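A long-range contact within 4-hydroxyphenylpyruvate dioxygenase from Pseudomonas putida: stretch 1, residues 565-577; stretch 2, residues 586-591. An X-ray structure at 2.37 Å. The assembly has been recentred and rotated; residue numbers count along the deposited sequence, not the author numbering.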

# COMPACT_ATOMS: atom_id res chain seq x y z
N GLU C 565 42.02 18.48 -23.06
CA GLU C 565 41.84 19.71 -22.29
C GLU C 565 40.39 19.89 -21.85
O GLU C 565 40.12 20.50 -20.81
N PHE C 566 39.44 19.34 -22.62
CA PHE C 566 38.03 19.46 -22.27
C PHE C 566 37.63 18.56 -21.12
O PHE C 566 36.92 18.99 -20.21
N LEU C 567 38.10 17.31 -21.11
CA LEU C 567 37.66 16.37 -20.09
C LEU C 567 38.21 16.74 -18.72
O LEU C 567 37.53 16.55 -17.71
N SER C 568 39.43 17.29 -18.67
CA SER C 568 39.98 17.73 -17.40
C SER C 568 39.21 18.90 -16.82
O SER C 568 39.22 19.09 -15.60
N GLU C 569 38.53 19.68 -17.67
CA GLU C 569 37.65 20.72 -17.16
C GLU C 569 36.39 20.11 -16.54
O GLU C 569 35.97 20.53 -15.46
N LEU C 570 35.80 19.12 -17.21
CA LEU C 570 34.65 18.43 -16.64
C LEU C 570 34.99 17.82 -15.29
O LEU C 570 34.19 17.89 -14.35
N ALA C 571 36.18 17.24 -15.16
CA ALA C 571 36.59 16.65 -13.89
C ALA C 571 36.77 17.74 -12.83
O ALA C 571 36.45 17.53 -11.65
N TYR C 572 37.29 18.90 -13.22
CA TYR C 572 37.47 19.99 -12.26
C TYR C 572 36.14 20.60 -11.86
O TYR C 572 35.99 21.05 -10.72
N TYR C 573 35.16 20.62 -12.76
CA TYR C 573 33.86 21.22 -12.48
C TYR C 573 32.83 20.20 -12.03
O TYR C 573 31.65 20.54 -11.89
N ASN C 574 33.25 18.95 -11.78
CA ASN C 574 32.37 17.89 -11.28
C ASN C 574 31.10 17.78 -12.13
O ASN C 574 30.00 17.56 -11.62
N VAL C 575 31.27 17.91 -13.45
CA VAL C 575 30.15 17.82 -14.38
C VAL C 575 29.99 16.38 -14.82
O VAL C 575 30.97 15.70 -15.15
N LEU C 576 28.75 15.90 -14.83
CA LEU C 576 28.39 14.57 -15.31
C LEU C 576 27.96 14.66 -16.77
O LEU C 576 27.47 15.69 -17.23
N TYR C 577 28.13 13.55 -17.49
CA TYR C 577 28.05 13.57 -18.95
C TYR C 577 27.25 12.39 -19.46
O TYR C 577 27.26 11.30 -18.88
N LEU C 586 24.57 15.69 -23.05
CA LEU C 586 24.02 16.23 -21.82
C LEU C 586 25.14 16.54 -20.85
O LEU C 586 26.03 15.71 -20.63
N PHE C 587 25.10 17.74 -20.27
CA PHE C 587 25.99 18.15 -19.20
C PHE C 587 25.12 18.56 -18.02
O PHE C 587 24.32 19.50 -18.14
N HIS C 588 25.27 17.87 -16.90
CA HIS C 588 24.41 18.14 -15.76
C HIS C 588 25.16 17.89 -14.46
O HIS C 588 26.11 17.10 -14.41
N VAL C 589 24.74 18.60 -13.41
CA VAL C 589 25.29 18.46 -12.07
C VAL C 589 24.13 18.40 -11.08
O VAL C 589 23.01 18.85 -11.36
N TYR C 590 24.41 17.84 -9.91
CA TYR C 590 23.42 17.71 -8.85
C TYR C 590 23.91 18.38 -7.58
O TYR C 590 25.11 18.41 -7.29
N THR C 591 22.96 18.92 -6.81
CA THR C 591 23.24 19.38 -5.46
C THR C 591 22.96 18.26 -4.47
O THR C 591 22.33 17.25 -4.79

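Three residues carry most of this contact: Phe 587 and Leu 576, which cover the most surface, and Tyr 577 after them. The backbone sets their places. Leu 576 and His 588 form an antiparallel hydrogen-bonded pair, Leu 576 N giving to His 588 O at 2.9 Å and His 588 N to Leu 576 O at 3.1 Å, and the next pair, Tyr 577 with Phe 587, is non-hydrogen-bonded. Strand alternation then sorts the side chains: Tyr 577 and Phe 587 share one face of the sheet, Leu 576 and His 588 the other.

On the first face Phe 587 acts as the hub. Its chi1 of -51° (m) and chi2 of -81° bring the end of the ring nearer to the other stretch, where helix, turn and strand all supply partners. Leu 570 (m, t) and Phe 566 (t), one helical turn apart, both point toward the strand; Leu 570 CD2 lies 4.1 Å from Phe 587 CD1, and Phe 566 CZ lies 3.9 Å from Phe 587 CE1, which sits at the edge of the Phe 566 ring. Val 575, a t rotamer, brings its CG1 to 3.9 Å from Phe 587 CB. One aromatic side chain thus ties the end of the helix to the strand that follows it.

Tyr 577 (t, chi2 79°) closes on the same ring, its CD1 3.4 Å from Phe 587 CE1. The two rings meet obliquely, with centroids 5.5 Å apart and planes at 45°. Backbone CA-H...O contacts reinforce the pair: Tyr 577 CA is 3.4 Å from Leu 586 O, and Phe 587 CA is 3.5 Å from Leu 576 O. The Tyr 577 hydroxyl finds its hydrogen bond just beyond the stretches, so the ring can pack here without leaving its polar end unsatisfied.

On the second face Leu 576, in the m, t rotamer, meets its bridge partner and a residue further along the strand. Its CB is 3.7 Å from His 588 NE2, while its CD1 reaches Tyr 590 CD2 at 3.7 Å, at the edge of the tyrosine ring. His 588 takes chi1 of 59° (p), which brings the end of its ring nearer; both ring nitrogens are hydrogen-bonded elsewhere in the structure, and the edge of the imidazole lies against Leu 576, His 588 CD2 being 3.3 Å from Leu 576 O.

Val 589 (m) finishes the join at the turn: its CG1 lies 4.0 Å from Val 575 CG2 and 3.4 Å from Asn 574 O. The design rule is economical: backbone hydrogen bonds set the register, apolar contacts centre on Phe 587 on one face, and on the other Leu 576 packs against His 588 and Tyr 590.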

# COMPACT_ATOMS: atom_id res chain seq x y z
CB GLU C 565 42.31 20.91 -23.11
CG GLU C 565 42.16 22.26 -22.43
CD GLU C 565 42.79 23.37 -23.24
OE1 GLU C 565 43.89 23.16 -23.79
OE2 GLU C 565 42.18 24.46 -23.33
CB PHE C 566 37.16 19.15 -23.49
CG PHE C 566 35.69 19.33 -23.24
CD1 PHE C 566 35.15 20.59 -23.06
CD2 PHE C 566 34.85 18.23 -23.19
CE1 PHE C 566 33.79 20.75 -22.82
CE2 PHE C 566 33.49 18.38 -22.96
CZ PHE C 566 32.96 19.64 -22.78
CB LEU C 567 38.09 14.94 -20.45
CG LEU C 567 37.82 13.80 -19.44
CD1 LEU C 567 37.60 12.49 -20.21
CD2 LEU C 567 38.87 13.62 -18.32
CB SER C 568 41.45 18.09 -17.56
OG SER C 568 41.61 19.33 -18.23
CB GLU C 569 37.29 21.69 -18.28
CG GLU C 569 38.44 22.59 -18.69
CD GLU C 569 38.14 23.41 -19.93
OE1 GLU C 569 36.95 23.52 -20.30
OE2 GLU C 569 39.09 23.94 -20.54
CB LEU C 570 34.16 17.34 -17.60
CG LEU C 570 33.65 17.84 -18.95
CD1 LEU C 570 33.62 16.69 -19.94
CD2 LEU C 570 32.25 18.43 -18.79
CB ALA C 571 37.88 15.85 -14.07
CB TYR C 572 38.38 21.07 -12.83
CG TYR C 572 38.84 22.04 -11.76
CD1 TYR C 572 39.86 21.68 -10.88
CD2 TYR C 572 38.23 23.27 -11.59
CE1 TYR C 572 40.27 22.55 -9.88
CE2 TYR C 572 38.63 24.14 -10.60
CZ TYR C 572 39.66 23.78 -9.75
OH TYR C 572 40.06 24.64 -8.76
CB TYR C 573 33.33 21.95 -13.72
CG TYR C 573 34.04 23.24 -14.08
CD1 TYR C 573 35.26 23.24 -14.74
CD2 TYR C 573 33.47 24.47 -13.77
CE1 TYR C 573 35.90 24.41 -15.07
CE2 TYR C 573 34.11 25.66 -14.10
CZ TYR C 573 35.32 25.62 -14.75
OH TYR C 573 35.97 26.79 -15.08
CB ASN C 574 32.02 18.12 -9.81
CG ASN C 574 33.22 17.97 -8.90
OD1 ASN C 574 33.81 16.89 -8.79
ND2 ASN C 574 33.59 19.06 -8.23
CB VAL C 575 30.36 18.75 -15.59
CG1 VAL C 575 29.23 18.59 -16.59
CG2 VAL C 575 30.47 20.19 -15.13
CB LEU C 576 27.29 13.97 -14.45
CG LEU C 576 27.68 13.78 -12.98
CD1 LEU C 576 26.46 13.64 -12.10
CD2 LEU C 576 28.57 12.56 -12.83
CB TYR C 577 29.46 13.57 -19.56
CG TYR C 577 29.48 13.52 -21.07
CD1 TYR C 577 29.25 14.66 -21.83
CD2 TYR C 577 29.75 12.33 -21.74
CE1 TYR C 577 29.28 14.61 -23.22
CE2 TYR C 577 29.78 12.27 -23.12
CZ TYR C 577 29.54 13.41 -23.85
OH TYR C 577 29.57 13.36 -25.23
CB LEU C 586 23.03 15.25 -21.18
CG LEU C 586 22.40 15.72 -19.86
CD1 LEU C 586 21.48 16.91 -20.10
CD2 LEU C 586 21.65 14.59 -19.18
CB PHE C 587 26.90 19.31 -19.63
CG PHE C 587 27.62 19.07 -20.92
CD1 PHE C 587 28.78 18.30 -20.95
CD2 PHE C 587 27.15 19.60 -22.11
CE1 PHE C 587 29.45 18.08 -22.14
CE2 PHE C 587 27.81 19.38 -23.30
CZ PHE C 587 28.97 18.62 -23.32
CB HIS C 588 23.12 17.29 -15.82
CG HIS C 588 23.36 15.81 -15.84
ND1 HIS C 588 22.56 14.92 -15.16
CD2 HIS C 588 24.29 15.07 -16.48
CE1 HIS C 588 22.99 13.69 -15.37
NE2 HIS C 588 24.04 13.75 -16.17
CB VAL C 589 26.25 19.61 -11.70
CG1 VAL C 589 27.47 19.60 -12.59
CG2 VAL C 589 25.53 20.95 -11.77
CB TYR C 590 23.11 16.24 -8.56
CG TYR C 590 22.52 15.48 -9.73
CD1 TYR C 590 21.18 15.60 -10.05
CD2 TYR C 590 23.30 14.62 -10.50
CE1 TYR C 590 20.63 14.91 -11.11
CE2 TYR C 590 22.76 13.92 -11.56
CZ TYR C 590 21.42 14.07 -11.86
OH TYR C 590 20.87 13.38 -12.92
CB THR C 591 22.39 20.60 -5.11
OG1 THR C 591 21.05 20.18 -4.82
CG2 THR C 591 22.36 21.58 -6.26